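Local atomic coordinates of BlEst2 (Bacillus licheniformis, PDB entry 6WPX), a protein that probably hydrolyses ester bonds as a lipase of the alpha/beta-hydrolase clan, and carries a C-terminal domain with autoinhibitory effects. Residues Ser410-Arg415 against Lys424-Pro429; Ala157-Ala162 against Ser448-Leu453; Thr181-Ser186 against Ser470-Asp475. All blocks are in the same frame, centred on the assembly; numbering follows the deposited sequence.

Contact 1: residues Ser410-Arg415 against Lys424-Pro429; sequences SVRSIR and KKSLKP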
ATOM      1  N   SER A 410       5.188  23.579   6.645  1.00 28.73           N
ATOM      2  CA  SER A 410       3.795  24.000   6.451  1.00 27.68           C
ATOM      3  C   SER A 410       2.931  22.735   6.515  1.00 31.06           C
ATOM      4  O   SER A 410       3.306  21.696   5.963  1.00 30.63           O
ATOM      5  CB  SER A 410       3.622  24.760   5.140  1.00 28.86           C
ATOM      6  OG  SER A 410       3.926  23.930   4.033  1.00 40.24           O
ATOM      7  N   VAL A 411       1.845  22.781   7.273  1.00 27.42           N
ATOM      8  CA  VAL A 411       0.971  21.635   7.492  1.00 27.27           C
ATOM      9  C   VAL A 411      -0.364  21.729   6.739  1.00 31.35           C
ATOM     10  O   VAL A 411      -1.036  22.755   6.811  1.00 32.24           O
ATOM     11  CB  VAL A 411       0.765  21.427   9.015  1.00 32.09           C
ATOM     12  CG1 VAL A 411      -0.237  20.310   9.303  1.00 31.49           C
ATOM     13  CG2 VAL A 411       2.094  21.138   9.699  1.00 32.22           C
ATOM     14  N   ARG A 412      -0.730  20.651   6.028  1.00 24.29           N
ATOM     15  CA  ARG A 412      -2.007  20.446   5.333  1.00 24.22           C
ATOM     16  C   ARG A 412      -2.545  19.148   5.915  1.00 27.15           C
ATOM     17  O   ARG A 412      -1.782  18.199   6.078  1.00 25.27           O
ATOM     18  CB  ARG A 412      -1.827  20.314   3.818  1.00 26.52           C
ATOM     19  CG  ARG A 412      -1.696  21.655   3.123  1.00 32.83           C
ATOM     20  CD  ARG A 412      -1.140  21.530   1.710  1.00 31.26           C
ATOM     21  NE  ARG A 412      -0.675  22.837   1.259  1.00 33.60           N
ATOM     22  CZ  ARG A 412      -1.401  23.681   0.540  1.00 56.30           C
ATOM     23  NH1 ARG A 412      -0.927  24.884   0.243  1.00 46.32           N
ATOM     24  NH2 ARG A 412      -2.609  23.333   0.114  1.00 40.51           N
ATOM     25  N   SER A 413      -3.812  19.134   6.330  1.00 22.28           N
ATOM     26  CA  SER A 413      -4.361  17.929   6.927  1.00 22.18           C
ATOM     27  C   SER A 413      -5.817  17.677   6.537  1.00 27.92           C
ATOM     28  O   SER A 413      -6.527  18.594   6.107  1.00 26.62           O
ATOM     29  CB  SER A 413      -4.204  17.960   8.446  1.00 25.53           C
ATOM     30  OG  SER A 413      -4.924  19.063   8.962  1.00 30.04           O
ATOM     31  N   ILE A 414      -6.231  16.404   6.630  1.00 25.09           N
ATOM     32  CA  ILE A 414      -7.613  15.966   6.417  1.00 26.30           C
ATOM     33  C   ILE A 414      -7.952  15.020   7.556  1.00 31.21           C
ATOM     34  O   ILE A 414      -7.172  14.113   7.856  1.00 29.31           O
ATOM     35  CB  ILE A 414      -7.928  15.279   5.046  1.00 28.18           C
ATOM     36  CG1 ILE A 414      -7.481  16.115   3.843  1.00 28.56           C
ATOM     37  CG2 ILE A 414      -9.428  14.964   4.928  1.00 27.64           C
ATOM     38  CD1 ILE A 414      -7.319  15.288   2.490  1.00 33.83           C
ATOM     39  N   ARG A 415      -9.115  15.237   8.179  1.00 28.35           N
ATOM     40  CA  ARG A 415      -9.653  14.347   9.186  1.00 29.03           C
ATOM     41  C   ARG A 415     -10.933  13.751   8.597  1.00 31.61           C
ATOM     42  O   ARG A 415     -11.816  14.479   8.143  1.00 31.12           O
ATOM     43  CB  ARG A 415      -9.911  15.056  10.527  1.00 28.08           C
ATOM     44  CG  ARG A 415     -10.331  14.068  11.621  1.00 34.77           C
ATOM     45  CD  ARG A 415     -10.696  14.749  12.920  1.00 34.60           C
ATOM     46  NE  ARG A 415     -11.665  15.832  12.741  1.00 42.37           N
ATOM     47  CZ  ARG A 415     -12.981  15.670  12.797  1.00 56.06           C
ATOM     48  NH1 ARG A 415     -13.499  14.476  13.047  1.00 43.53           N
ATOM     49  NH2 ARG A 415     -13.791  16.704  12.609  1.00 47.85           N
ATOM     50  N   LYS A 424     -10.850  19.677   6.818  1.00 24.46           N
ATOM     51  CA  LYS A 424      -9.638  19.879   6.039  1.00 22.96           C
ATOM     52  C   LYS A 424      -9.011  21.187   6.514  1.00 27.39           C
ATOM     53  O   LYS A 424      -9.731  22.169   6.718  1.00 26.09           O
ATOM     54  CB  LYS A 424      -9.958  19.899   4.533  1.00 25.47           C
ATOM     55  CG  LYS A 424      -8.741  19.973   3.619  1.00 39.59           C
ATOM     56  CD  LYS A 424      -9.152  19.989   2.160  1.00 45.11           C
ATOM     57  CE  LYS A 424      -8.502  18.862   1.401  1.00 53.95           C
ATOM     58  NZ  LYS A 424      -9.226  18.543   0.141  1.00 58.18           N
ATOM     59  N   LYS A 425      -7.682  21.174   6.756  1.00 24.99           N
ATOM     60  CA  LYS A 425      -6.940  22.336   7.265  1.00 25.69           C
ATOM     61  C   LYS A 425      -5.687  22.602   6.459  1.00 27.45           C
ATOM     62  O   LYS A 425      -5.057  21.669   5.942  1.00 23.81           O
ATOM     63  CB  LYS A 425      -6.476  22.098   8.708  1.00 30.10           C
ATOM     64  CG  LYS A 425      -7.517  22.103   9.798  1.00 52.81           C
ATOM     65  CD  LYS A 425      -6.802  21.757  11.104  1.00 63.73           C
ATOM     66  CE  LYS A 425      -7.700  21.735  12.309  1.00 74.30           C
ATOM     67  NZ  LYS A 425      -6.951  21.360  13.535  1.00 83.19           N
ATOM     68  N   SER A 426      -5.289  23.885   6.433  1.00 23.84           N
ATOM     69  CA  SER A 426      -4.048  24.319   5.815  1.00 24.82           C
ATOM     70  C   SER A 426      -3.423  25.357   6.758  1.00 31.43           C
ATOM     71  O   SER A 426      -4.139  26.252   7.227  1.00 31.27           O
ATOM     72  CB  SER A 426      -4.307  24.932   4.440  1.00 28.63           C
ATOM     73  OG  SER A 426      -3.061  25.213   3.821  1.00 48.47           O
ATOM     74  N   LEU A 427      -2.123  25.209   7.082  1.00 27.07           N
ATOM     75  CA  LEU A 427      -1.421  26.129   7.978  1.00 28.37           C
ATOM     76  C   LEU A 427      -0.203  26.707   7.273  1.00 32.21           C
ATOM     77  O   LEU A 427       0.543  25.970   6.615  1.00 32.01           O
ATOM     78  CB  LEU A 427      -0.954  25.474   9.288  1.00 29.97           C
ATOM     79  CG  LEU A 427      -1.864  24.651  10.202  1.00 37.51           C
ATOM     80  CD1 LEU A 427      -1.298  24.605  11.601  1.00 39.91           C
ATOM     81  CD2 LEU A 427      -3.227  25.212  10.338  1.00 41.21           C
ATOM     82  N   LYS A 428       0.022  28.018   7.458  1.00 28.52           N
ATOM     83  CA  LYS A 428       1.148  28.730   6.869  1.00 28.01           C
ATOM     84  C   LYS A 428       2.494  28.151   7.350  1.00 31.79           C
ATOM     85  O   LYS A 428       2.525  27.558   8.444  1.00 31.07           O
ATOM     86  CB  LYS A 428       1.056  30.252   7.119  1.00 30.13           C
ATOM     87  CG  LYS A 428       1.415  30.718   8.529  1.00 34.28           C
ATOM     88  CD  LYS A 428       1.673  32.238   8.572  1.00 34.98           C
ATOM     89  CE  LYS A 428       1.778  32.772   9.986  1.00 46.32           C
ATOM     90  NZ  LYS A 428       2.905  32.149  10.744  1.00 62.38           N
ATOM     91  N   PRO A 429       3.600  28.339   6.577  1.00 28.79           N
ATOM     92  CA  PRO A 429       4.905  27.811   7.021  1.00 30.01           C
ATOM     93  C   PRO A 429       5.372  28.423   8.332  1.00 37.74           C
ATOM     94  O   PRO A 429       5.098  29.582   8.617  1.00 37.56           O
ATOM     95  CB  PRO A 429       5.858  28.187   5.876  1.00 31.19           C
ATOM     96  CG  PRO A 429       4.977  28.404   4.694  1.00 34.06           C
ATOM     97  CD  PRO A 429       3.727  29.009   5.265  1.00 29.73           C
TER
HETATM   98  O   HOH W   1       2.349  24.909   9.114  1.00 24.44           O
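Arg412 turns one face of its guanidinium to Ser426. The Ser426 OG lies over the centre of that face, 4.0 Å from Arg412 CZ and about equally far from NH1 and NH2. This is packing of a hydroxyl against a flat cation. The same oxygen also meets the aliphatic root of the chain, 3.9 Å from Arg412 CG. Beyond this pair, Arg412 reaches Asn160 and Trp161. Ile414 and Lys424 share this face of the sheet. Their side chains lie side by side and point the same way. Lys424 bends at chi3 (-123°), which sets its CE 3.8 Å from Ile414 CG1.

Ser413, Lys425, Val411 and Leu427 occupy the other face. There Ser413 OG rests on Lys425 CB at 3.4 Å, and Val411 also packs on Leu435 of helix 432-438. The backbones are joined most regularly at Ser413 and Lys425. Each gives its N-H to the other's O at 2.9 Å, and both bonds are nearly straight. Leu427 N also donates to Val411 O, at 2.7 Å. Further along, a water links Val411 N and Lys428 O, lying 2.9 Å from that N. The strands run antiparallel, with hydrogen-bonded and non-hydrogen-bonded pairs alternating. This is a beta hairpin, whose strand 420-431 forms an outer edge of a five-stranded antiparallel sheet.

Contact 2: residues Ala157-Ala162 against Ser448-Leu453; sequences AYSNWA and SVTIDL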
ATOM      1  N   ALA A 157      -2.859   8.126  -1.120  1.00 14.71           N
ATOM      2  CA  ALA A 157      -4.157   8.350  -1.772  1.00 14.77           C
ATOM      3  C   ALA A 157      -5.110   9.230  -0.939  1.00 17.34           C
ATOM      4  O   ALA A 157      -5.933   9.946  -1.501  1.00 15.63           O
ATOM      5  CB  ALA A 157      -4.835   7.020  -2.048  1.00 16.08           C
ATOM      6  N   TYR A 158      -5.052   9.106   0.388  1.00 14.65           N
ATOM      7  CA  TYR A 158      -5.906   9.845   1.308  1.00 15.88           C
ATOM      8  C   TYR A 158      -5.290  11.167   1.789  1.00 19.96           C
ATOM      9  O   TYR A 158      -5.892  11.866   2.600  1.00 22.43           O
ATOM     10  CB  TYR A 158      -6.297   8.943   2.486  1.00 16.88           C
ATOM     11  CG  TYR A 158      -7.460   8.069   2.111  1.00 18.39           C
ATOM     12  CD1 TYR A 158      -7.272   6.912   1.353  1.00 18.19           C
ATOM     13  CD2 TYR A 158      -8.771   8.448   2.414  1.00 19.87           C
ATOM     14  CE1 TYR A 158      -8.352   6.139   0.933  1.00 18.48           C
ATOM     15  CE2 TYR A 158      -9.860   7.686   1.983  1.00 21.16           C
ATOM     16  CZ  TYR A 158      -9.640   6.530   1.250  1.00 24.75           C
ATOM     17  OH  TYR A 158     -10.698   5.767   0.846  1.00 28.58           O
ATOM     18  N   SER A 159      -4.130  11.532   1.261  1.00 15.10           N
ATOM     19  CA  SER A 159      -3.435  12.757   1.684  1.00 14.67           C
ATOM     20  C   SER A 159      -3.901  13.988   0.930  1.00 18.19           C
ATOM     21  O   SER A 159      -4.565  13.870  -0.099  1.00 18.72           O
ATOM     22  CB  SER A 159      -1.921  12.579   1.603  1.00 16.43           C
ATOM     23  OG  SER A 159      -1.485  12.615   0.253  1.00 16.92           O
ATOM     24  N   ASN A 160      -3.617  15.176   1.484  1.00 16.16           N
ATOM     25  CA  ASN A 160      -4.039  16.442   0.893  1.00 16.39           C
ATOM     26  C   ASN A 160      -3.651  16.613  -0.563  1.00 18.56           C
ATOM     27  O   ASN A 160      -4.515  16.937  -1.355  1.00 19.88           O
ATOM     28  CB  ASN A 160      -3.532  17.635   1.735  1.00 14.33           C
ATOM     29  CG  ASN A 160      -4.300  17.766   3.018  1.00 32.15           C
ATOM     30  OD1 ASN A 160      -4.177  16.932   3.910  1.00 27.49           O
ATOM     31  ND2 ASN A 160      -5.135  18.783   3.122  1.00 17.82           N
ATOM     32  N   TRP A 161      -2.377  16.418  -0.916  1.00 14.30           N
ATOM     33  CA  TRP A 161      -1.963  16.634  -2.316  1.00 15.01           C
ATOM     34  C   TRP A 161      -2.640  15.699  -3.303  1.00 18.76           C
ATOM     35  O   TRP A 161      -2.824  16.086  -4.444  1.00 17.78           O
ATOM     36  CB  TRP A 161      -0.440  16.592  -2.500  1.00 13.19           C
ATOM     37  CG  TRP A 161       0.318  17.707  -1.829  1.00 13.43           C
ATOM     38  CD1 TRP A 161       1.325  17.580  -0.912  1.00 15.93           C
ATOM     39  CD2 TRP A 161       0.190  19.117  -2.093  1.00 14.42           C
ATOM     40  NE1 TRP A 161       1.795  18.824  -0.550  1.00 16.12           N
ATOM     41  CE2 TRP A 161       1.110  19.785  -1.255  1.00 17.92           C
ATOM     42  CE3 TRP A 161      -0.659  19.885  -2.913  1.00 16.17           C
ATOM     43  CZ2 TRP A 161       1.232  21.174  -1.240  1.00 17.99           C
ATOM     44  CZ3 TRP A 161      -0.542  21.262  -2.887  1.00 18.64           C
ATOM     45  CH2 TRP A 161       0.394  21.892  -2.059  1.00 19.41           C
ATOM     46  N   ALA A 162      -3.023  14.476  -2.864  1.00 15.41           N
ATOM     47  CA  ALA A 162      -3.663  13.446  -3.697  1.00 14.53           C
ATOM     48  C   ALA A 162      -5.172  13.626  -3.851  1.00 18.99           C
ATOM     49  O   ALA A 162      -5.786  12.846  -4.564  1.00 18.59           O
ATOM     50  CB  ALA A 162      -3.380  12.067  -3.107  1.00 14.87           C
ATOM     51  N   SER A 448      -4.915  12.366   7.954  1.00 19.72           N
ATOM     52  CA  SER A 448      -3.822  12.332   7.020  1.00 18.37           C
ATOM     53  C   SER A 448      -3.157  13.692   7.176  1.00 23.14           C
ATOM     54  O   SER A 448      -3.819  14.704   7.047  1.00 23.01           O
ATOM     55  CB  SER A 448      -4.277  12.090   5.594  1.00 16.51           C
ATOM     56  OG  SER A 448      -3.091  12.171   4.827  1.00 14.31           O
ATOM     57  N   VAL A 449      -1.875  13.713   7.548  1.00 20.02           N
ATOM     58  CA  VAL A 449      -1.145  14.945   7.744  1.00 19.81           C
ATOM     59  C   VAL A 449      -0.015  15.026   6.762  1.00 21.84           C
ATOM     60  O   VAL A 449       0.786  14.112   6.665  1.00 20.34           O
ATOM     61  CB  VAL A 449      -0.682  15.149   9.212  1.00 26.12           C
ATOM     62  CG1 VAL A 449      -0.123  16.554   9.410  1.00 25.93           C
ATOM     63  CG2 VAL A 449      -1.831  14.897  10.189  1.00 27.40           C
ATOM     64  N   THR A 450       0.017  16.121   6.004  1.00 19.85           N
ATOM     65  CA  THR A 450       1.069  16.416   5.042  1.00 18.71           C
ATOM     66  C   THR A 450       1.910  17.543   5.605  1.00 21.50           C
ATOM     67  O   THR A 450       1.401  18.640   5.808  1.00 19.66           O
ATOM     68  CB  THR A 450       0.489  16.763   3.670  1.00 16.75           C
ATOM     69  OG1 THR A 450      -0.179  15.621   3.148  1.00 15.51           O
ATOM     70  CG2 THR A 450       1.565  17.150   2.685  1.00 17.74           C
ATOM     71  N   ILE A 451       3.200  17.289   5.826  1.00 18.67           N
ATOM     72  CA  ILE A 451       4.134  18.285   6.346  1.00 19.69           C
ATOM     73  C   ILE A 451       5.136  18.589   5.255  1.00 22.19           C
ATOM     74  O   ILE A 451       5.930  17.720   4.885  1.00 19.66           O
ATOM     75  CB  ILE A 451       4.824  17.835   7.676  1.00 24.98           C
ATOM     76  CG1 ILE A 451       3.786  17.489   8.778  1.00 25.78           C
ATOM     77  CG2 ILE A 451       5.826  18.907   8.176  1.00 26.45           C
ATOM     78  CD1 ILE A 451       3.685  16.010   9.021  1.00 28.91           C
ATOM     79  N   ASP A 452       5.079  19.807   4.715  1.00 19.83           N
ATOM     80  CA  ASP A 452       6.028  20.223   3.683  1.00 19.39           C
ATOM     81  C   ASP A 452       7.199  20.945   4.315  1.00 25.65           C
ATOM     82  O   ASP A 452       7.025  22.006   4.926  1.00 24.17           O
ATOM     83  CB  ASP A 452       5.356  21.084   2.593  1.00 20.06           C
ATOM     84  CG  ASP A 452       4.870  20.183   1.465  1.00 25.43           C
ATOM     85  OD1 ASP A 452       5.724  19.735   0.650  1.00 23.09           O
ATOM     86  OD2 ASP A 452       3.654  19.871   1.433  1.00 26.93           O
ATOM     87  N   LEU A 453       8.381  20.341   4.189  1.00 23.38           N
ATOM     88  CA  LEU A 453       9.640  20.843   4.705  1.00 24.25           C
ATOM     89  C   LEU A 453      10.449  21.508   3.627  1.00 26.63           C
ATOM     90  O   LEU A 453      10.570  20.986   2.522  1.00 22.53           O
ATOM     91  CB  LEU A 453      10.478  19.701   5.302  1.00 25.79           C
ATOM     92  CG  LEU A 453       9.928  18.941   6.504  1.00 32.32           C
ATOM     93  CD1 LEU A 453      10.924  17.900   6.951  1.00 34.01           C
ATOM     94  CD2 LEU A 453       9.675  19.875   7.695  1.00 35.23           C
TER
HETATM   95  O   HOH W   2      -0.151  15.119   0.486  1.00 16.30           O
HETATM   96  O   HOH W   3      -2.532  14.790   4.092  1.00 15.68           O
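Trp161 NE1 donates a hydrogen bond to Asp452 OD2, 2.9 Å long and 162° at the hydrogen. The oxygen lies in the indole plane and accepts through its syn lone pair, while the carboxylate is turned 74° from the ring. Thr450 crosses the tryptophan side chain at about a right angle. Its CG2 touches Trp161 CD1 at 3.6 Å. At the other end of the contact, Ser448 CB meets Tyr158 O at 3.4 Å, and Ser448 OG sits 3.2 Å from Ser159 CA.

Two waters fill in the polar contacts between the loop and the strand. One takes the N-H of Asn160, donates to Asn160 OD1, and is also bonded to Ser448 OG and Thr450 OG1. The other accepts from Trp161 N, donates to Ser159 OG, and lies 2.7 Å from Thr450 OG1. This hydroxyl therefore bonds both waters. Thr450 has OG1 beside its own backbone N and CG2 anti to it (chi1 -65°), which leaves the methyl for the indole.

A second shell holds these groups. Asp452 OD1 forms a salt bridge with Arg293 and a hydrogen bond with Thr466. Ser159 OG is bonded to Leu156 O, and Tyr158 O to the hydroxyl of Tyr416. The contact is a partly water-mediated interface. It lays the loop between helices 152-157 and 163-169, in the PGAP1-like alpha/beta-hydrolase part, on one face of the C-terminal antiparallel sheet.

Contact 3: residues Thr181-Ser186 against Ser470-Asp475; sequences TGFMKS and SIYVND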
ATOM      1  N   THR A 181      -2.315   3.076   6.998  1.00 15.15           N
ATOM      2  CA  THR A 181      -1.480   2.492   8.060  1.00 16.08           C
ATOM      3  C   THR A 181      -1.980   2.849   9.458  1.00 23.37           C
ATOM      4  O   THR A 181      -1.823   2.053  10.378  1.00 22.91           O
ATOM      5  CB  THR A 181       0.005   2.825   7.875  1.00 15.52           C
ATOM      6  OG1 THR A 181       0.169   4.237   7.900  1.00 19.29           O
ATOM      7  CG2 THR A 181       0.577   2.252   6.604  1.00 14.59           C
ATOM      8  N   GLY A 182      -2.573   4.030   9.609  1.00 22.35           N
ATOM      9  CA  GLY A 182      -3.123   4.441  10.900  1.00 23.85           C
ATOM     10  C   GLY A 182      -4.292   3.550  11.279  1.00 25.36           C
ATOM     11  O   GLY A 182      -4.390   3.101  12.419  1.00 25.18           O
ATOM     12  N   PHE A 183      -5.189   3.295  10.306  1.00 21.08           N
ATOM     13  CA  PHE A 183      -6.378   2.441  10.472  1.00 21.16           C
ATOM     14  C   PHE A 183      -5.925   1.002  10.731  1.00 23.10           C
ATOM     15  O   PHE A 183      -6.453   0.346  11.622  1.00 22.29           O
ATOM     16  CB  PHE A 183      -7.225   2.475   9.184  1.00 23.00           C
ATOM     17  CG  PHE A 183      -8.624   1.931   9.334  1.00 26.11           C
ATOM     18  CD1 PHE A 183      -8.872   0.566   9.235  1.00 28.50           C
ATOM     19  CD2 PHE A 183      -9.699   2.783   9.590  1.00 29.89           C
ATOM     20  CE1 PHE A 183     -10.173   0.064   9.370  1.00 29.98           C
ATOM     21  CE2 PHE A 183     -11.000   2.280   9.710  1.00 32.85           C
ATOM     22  CZ  PHE A 183     -11.227   0.920   9.583  1.00 29.95           C
ATOM     23  N   MET A 184      -4.937   0.517   9.962  1.00 15.99           N
ATOM     24  CA  MET A 184      -4.434  -0.833  10.168  1.00 16.38           C
ATOM     25  C   MET A 184      -3.702  -0.976  11.486  1.00 22.12           C
ATOM     26  O   MET A 184      -3.775  -2.046  12.067  1.00 22.40           O
ATOM     27  CB  MET A 184      -3.600  -1.322   8.976  1.00 16.73           C
ATOM     28  CG  MET A 184      -4.458  -1.658   7.744  1.00 17.81           C
ATOM     29  SD  MET A 184      -5.785  -2.845   8.051  1.00 21.00           S
ATOM     30  CE  MET A 184      -4.864  -4.263   8.640  1.00 16.64           C
ATOM     31  N   LYS A 185      -3.061   0.103  12.011  1.00 20.50           N
ATOM     32  CA  LYS A 185      -2.389   0.027  13.323  1.00 21.41           C
ATOM     33  C   LYS A 185      -3.427  -0.262  14.415  1.00 25.68           C
ATOM     34  O   LYS A 185      -3.198  -1.103  15.282  1.00 26.67           O
ATOM     35  CB  LYS A 185      -1.596   1.313  13.626  1.00 24.03           C
ATOM     36  CG  LYS A 185      -0.855   1.313  14.976  1.00 32.00           C
ATOM     37  CD  LYS A 185       0.480   0.602  14.914  1.00 40.80           C
ATOM     38  CE  LYS A 185       1.194   0.540  16.245  1.00 48.19           C
ATOM     39  NZ  LYS A 185       1.943   1.786  16.535  1.00 48.51           N
ATOM     40  N   SER A 186      -4.580   0.412  14.327  1.00 24.17           N
ATOM     41  CA  SER A 186      -5.711   0.232  15.230  1.00 25.82           C
ATOM     42  C   SER A 186      -6.298  -1.188  15.029  1.00 28.83           C
ATOM     43  O   SER A 186      -6.527  -1.882  16.012  1.00 29.27           O
ATOM     44  CB  SER A 186      -6.757   1.298  14.954  1.00 28.39           C
ATOM     45  OG  SER A 186      -7.950   1.090  15.688  1.00 31.49           O
ATOM     46  N   SER A 470      -0.145   9.158   8.754  1.00 16.93           N
ATOM     47  CA  SER A 470      -1.441   8.508   8.830  1.00 17.90           C
ATOM     48  C   SER A 470      -1.706   8.163  10.278  1.00 23.13           C
ATOM     49  O   SER A 470      -0.978   7.373  10.861  1.00 23.21           O
ATOM     50  CB  SER A 470      -1.442   7.236   7.985  1.00 16.44           C
ATOM     51  OG  SER A 470      -2.710   6.604   8.020  1.00 17.74           O
ATOM     52  N   ILE A 471      -2.729   8.764  10.864  1.00 21.87           N
ATOM     53  CA  ILE A 471      -3.039   8.582  12.289  1.00 23.67           C
ATOM     54  C   ILE A 471      -4.495   8.276  12.510  1.00 27.84           C
ATOM     55  O   ILE A 471      -5.355   9.037  12.085  1.00 28.26           O
ATOM     56  CB  ILE A 471      -2.592   9.823  13.144  1.00 28.75           C
ATOM     57  CG1 ILE A 471      -1.104  10.183  12.897  1.00 28.97           C
ATOM     58  CG2 ILE A 471      -2.870   9.611  14.661  1.00 32.62           C
ATOM     59  CD1 ILE A 471      -0.657  11.543  13.333  1.00 31.64           C
ATOM     60  N   TYR A 472      -4.780   7.186  13.232  1.00 26.04           N
ATOM     61  CA  TYR A 472      -6.162   6.897  13.586  1.00 27.20           C
ATOM     62  C   TYR A 472      -6.321   7.275  15.045  1.00 33.60           C
ATOM     63  O   TYR A 472      -5.456   6.956  15.854  1.00 33.79           O
ATOM     64  CB  TYR A 472      -6.534   5.426  13.358  1.00 27.55           C
ATOM     65  CG  TYR A 472      -7.952   5.106  13.780  1.00 30.63           C
ATOM     66  CD1 TYR A 472      -9.038   5.551  13.033  1.00 32.92           C
ATOM     67  CD2 TYR A 472      -8.211   4.404  14.955  1.00 33.01           C
ATOM     68  CE1 TYR A 472     -10.347   5.291  13.435  1.00 36.27           C
ATOM     69  CE2 TYR A 472      -9.516   4.112  15.351  1.00 35.11           C
ATOM     70  CZ  TYR A 472     -10.580   4.553  14.584  1.00 44.89           C
ATOM     71  OH  TYR A 472     -11.866   4.291  14.987  1.00 51.62           O
ATOM     72  N   VAL A 473      -7.416   7.947  15.385  1.00 33.59           N
ATOM     73  CA  VAL A 473      -7.713   8.348  16.763  1.00 35.59           C
ATOM     74  C   VAL A 473      -9.084   7.768  17.094  1.00 40.70           C
ATOM     75  O   VAL A 473     -10.052   8.049  16.382  1.00 38.46           O
ATOM     76  CB  VAL A 473      -7.613   9.882  16.990  1.00 40.46           C
ATOM     77  CG1 VAL A 473      -7.952  10.262  18.437  1.00 43.00           C
ATOM     78  CG2 VAL A 473      -6.227  10.404  16.623  1.00 39.51           C
ATOM     79  N   ASN A 474      -9.148   6.887  18.115  1.00 40.11           N
ATOM     80  CA  ASN A 474     -10.395   6.231  18.507  1.00 42.02           C
ATOM     81  C   ASN A 474     -11.228   7.104  19.453  1.00 49.95           C
ATOM     82  O   ASN A 474     -10.811   8.218  19.778  1.00 50.97           O
ATOM     83  CB  ASN A 474     -10.128   4.823  19.100  1.00 45.06           C
ATOM     84  CG  ASN A 474      -9.342   4.777  20.399  1.00 63.62           C
ATOM     85  OD1 ASN A 474      -9.253   5.746  21.171  1.00 59.01           O
ATOM     86  ND2 ASN A 474      -8.762   3.625  20.682  1.00 53.64           N
ATOM     87  N   ASP A 475     -12.381   6.581  19.913  1.00 49.21           N
ATOM     88  CA  ASP A 475     -13.311   7.233  20.850  1.00 52.31           C
ATOM     89  C   ASP A 475     -12.652   7.683  22.176  1.00 59.31           C
ATOM     90  O   ASP A 475     -13.048   8.710  22.720  1.00 60.39           O
ATOM     91  CB  ASP A 475     -14.532   6.326  21.125  1.00 55.24           C
ATOM     92  CG  ASP A 475     -14.213   5.011  21.835  1.00 69.30           C
ATOM     93  OD1 ASP A 475     -13.577   4.120  21.202  1.00 66.63           O
ATOM     94  OD2 ASP A 475     -14.620   4.858  23.015  1.00 78.98           O
TER
HETATM   95  O   HOH W   4       0.800   5.426  10.162  1.00 21.69           O
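Gly182 and Ser470 meet where the first turn of helix 181-191 packs on a strand of the C-terminal antiparallel sheet. The helix and strand axes of this helix-on-sheet contact approach to 6.1 Å at an angle of 44°.

Polar contacts gather at the start of the helix. Gly182 N donates to Ser470 OG at 3.0 Å, with an angle of 150° at the hydrogen. Ser470 holds OG anti to its own backbone N, on the side of the helix. A water donates to Thr181 OG1 at 2.6 Å and to Ser470 O at 2.7 Å, bridging the two segments. Asp155 backs both hydroxyls: OD2 is bonded to Thr181 OG1, and OD1 is weakly bonded to Ser470 OG. An alanine in place of Ser470 would probably leave Gly182 N without this acceptor and Asp155 OD1 without its weak partner.

The aromatic contact is edge-to-face (T-shaped). The edge of Phe183 is directed at the face of Tyr472, with centroids 5.9 Å apart and planes at 65°. Met446 of the neighbouring strand packs against both side chains.

Close packing does the rest. A CB on Gly182 would clash with the strand backbone, only 3.0 Å from Tyr472 N. The missing side chain thus lets the helix lie close to the strand. Tyr472 CB rests on Gly182 O at 3.3 Å. One turn on, Ser186 OG comes up obliquely to the tyrosine ring, 3.4 Å from both Tyr472 CD2 and CE2.

All three contacts reach the five-stranded C-terminal sheet. Contact 1 lies within it. Contacts 2 and 3 bring a loop and a helix from far earlier in the chain onto strands 445-456 and 462-473. Along the chain the order is 157-162, 181-186, the hairpin segments, 448-453, then 470-475, so contacts 2 and 3 interleave and both enclose contact 1. The centres of contacts 1 and 2 are about 8 Å apart, and they touch through neighbouring strands 407-417 and 445-456 and through Asn160, which packs on Arg412 and Ile414. The centre of contact 3 is about 16 Å from that of contact 2 and about 19 Å from that of contact 1. This docking is consistent with a C-terminal domain that restrains the enzyme.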